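Local coordinates for protein monomethylamine methyltransferase MtmB1 (Methanosarcina barkeri, PDB 1NTH) that transfers the methyl group of monomethylamine to the corrinoid cofactor of its partner protein MtmC, a step in methanogenesis from methylamine, at residues Gly159-Val164 against Ala180-Arg185. Numbering follows the deposited sequence.
Sequences GVMTSV and AKTETR
The carboxylate of Glu183 presents one face to the backbone carbonyl of Gly159, whose oxygen lies over that face on the OE2 side of CD, 3.6 Å from Glu183 OE2 and 3.8 Å from CD, with the C=O bond aimed steeply at it. In this TIM barrel the contact sits just beyond barrel strand 155-156: the chain runs on through the short strand 160-161, then returns in helix 174-193, which packs back against it. OE1 accepts hydrogen bonds from Asn158 ND2 and Glu205 N, and OE2 is bonded to Thr206 OG1. Three hydrogen bonds thus grip the carboxylate and would fix its rotation; Gly159 O, buried and without a partner in the model, only packs against it. Thr206 OG1 also bonds Met161 N, so one hydroxyl ties strand and glutamate together.

Two residues on from Gly159, in strand 160-161, Met161 reaches for the helix backbone. Its SD rests 3.9 Å from Glu183 N and 4.0 Å from Glu183 CA, a van der Waals contact. The chain is extended as far as SD, then bends (chi3 76°), which carries CE to within 4.1 Å of Thr182 CG2; the two side chains cross at about a right angle. Leu186 touches Met161 too, and Met193 of a neighbouring subunit packs on both Thr182 and Val164. Thr182 OG1 is bonded back to Leu178 O within the helix, and Val164 CG2 lies 4.4 Å from that same OG1.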
loop_
_atom_site.group_PDB
_atom_site.type_symbol
_atom_site.label_atom_id
_atom_site.label_comp_id
_atom_site.label_asym_id
_atom_site.label_seq_id
_atom_site.Cartn_x
_atom_site.Cartn_y
_atom_site.Cartn_z
ATOM N N GLY A 159 23.548 -2.920 14.455
ATOM C CA GLY A 159 24.432 -2.631 15.566
ATOM C C GLY A 159 23.529 -2.103 16.673
ATOM O O GLY A 159 22.315 -1.966 16.478
ATOM N N VAL A 160 24.108 -1.805 17.830
ATOM C CA VAL A 160 23.356 -1.289 18.969
ATOM C C VAL A 160 23.633 0.202 19.142
ATOM O O VAL A 160 24.787 0.621 19.131
ATOM C CB VAL A 160 23.765 -2.031 20.274
ATOM C CG1 VAL A 160 23.295 -1.254 21.498
ATOM C CG2 VAL A 160 23.171 -3.434 20.276
ATOM N N MET A 161 22.579 1.000 19.294
ATOM C CA MET A 161 22.736 2.441 19.489
ATOM C C MET A 161 23.170 2.682 20.935
ATOM O O MET A 161 22.460 2.291 21.859
ATOM C CB MET A 161 21.408 3.173 19.249
ATOM C CG MET A 161 20.834 3.038 17.840
ATOM S SD MET A 161 19.338 4.046 17.591
ATOM C CE MET A 161 20.072 5.693 17.415
ATOM N N THR A 162 24.325 3.311 21.144
ATOM C CA THR A 162 24.763 3.570 22.514
ATOM C C THR A 162 23.894 4.662 23.126
ATOM O O THR A 162 23.798 4.782 24.347
ATOM C CB THR A 162 26.257 3.975 22.591
ATOM O OG1 THR A 162 26.511 5.098 21.739
ATOM C CG2 THR A 162 27.140 2.805 22.174
ATOM N N SER A 163 23.261 5.460 22.272
ATOM C CA SER A 163 22.362 6.507 22.735
ATOM C C SER A 163 21.401 6.892 21.621
ATOM O O SER A 163 21.673 6.662 20.441
ATOM C CB SER A 163 23.138 7.754 23.195
ATOM O OG SER A 163 23.729 8.450 22.106
ATOM N N VAL A 164 20.258 7.443 22.009
ATOM C CA VAL A 164 19.272 7.922 21.054
ATOM C C VAL A 164 18.856 9.278 21.620
ATOM O O VAL A 164 18.449 9.382 22.779
ATOM C CB VAL A 164 18.072 6.945 20.915
ATOM C CG1 VAL A 164 17.332 6.795 22.237
ATOM C CG2 VAL A 164 17.148 7.435 19.813
ATOM N N ALA A 180 14.402 1.152 19.494
ATOM C CA ALA A 180 13.964 -0.028 18.756
ATOM C C ALA A 180 13.430 0.344 17.372
ATOM O O ALA A 180 13.726 -0.331 16.384
ATOM C CB ALA A 180 12.890 -0.776 19.550
ATOM N N LYS A 181 12.641 1.410 17.302
ATOM C CA LYS A 181 12.090 1.844 16.021
ATOM C C LYS A 181 13.149 2.573 15.202
ATOM O O LYS A 181 13.319 2.310 14.010
ATOM C CB LYS A 181 10.895 2.781 16.230
ATOM C CG LYS A 181 9.702 2.157 16.940
ATOM C CD LYS A 181 8.542 3.142 16.982
ATOM C CE LYS A 181 7.401 2.661 17.877
ATOM N NZ LYS A 181 6.722 1.434 17.365
ATOM N N THR A 182 13.872 3.476 15.860
ATOM C CA THR A 182 14.896 4.291 15.205
ATOM C C THR A 182 16.055 3.509 14.594
ATOM O O THR A 182 16.525 3.825 13.496
ATOM C CB THR A 182 15.459 5.327 16.199
ATOM O OG1 THR A 182 14.387 6.146 16.680
ATOM C CG2 THR A 182 16.507 6.210 15.534
ATOM N N GLU A 183 16.518 2.494 15.314
ATOM C CA GLU A 183 17.625 1.657 14.872
ATOM C C GLU A 183 17.493 1.239 13.407
ATOM O O GLU A 183 18.352 1.554 12.581
ATOM C CB GLU A 183 17.686 0.422 15.776
ATOM C CG GLU A 183 18.700 -0.637 15.402
ATOM C CD GLU A 183 18.550 -1.869 16.281
ATOM O OE1 GLU A 183 18.140 -2.933 15.771
ATOM O OE2 GLU A 183 18.830 -1.760 17.492
ATOM N N THR A 184 16.415 0.540 13.072
ATOM C CA THR A 184 16.246 0.090 11.697
ATOM C C THR A 184 15.891 1.219 10.739
ATOM O O THR A 184 16.272 1.175 9.569
ATOM C CB THR A 184 15.202 -1.042 11.608
ATOM O OG1 THR A 184 15.685 -2.177 12.341
ATOM C CG2 THR A 184 14.979 -1.465 10.158
ATOM N N ARG A 185 15.167 2.228 11.216
ATOM C CA ARG A 185 14.827 3.352 10.344
ATOM C C ARG A 185 16.119 4.003 9.852
ATOM O O ARG A 185 16.262 4.297 8.665
ATOM C CB ARG A 185 13.957 4.372 11.088
ATOM C CG ARG A 185 12.494 3.960 11.168
ATOM C CD ARG A 185 11.669 4.869 12.078
ATOM N NE ARG A 185 10.240 4.604 11.919
ATOM C CZ ARG A 185 9.298 4.968 12.786
ATOM N NH1 ARG A 185 9.619 5.616 13.897
ATOM N NH2 ARG A 185 8.027 4.678 12.535
#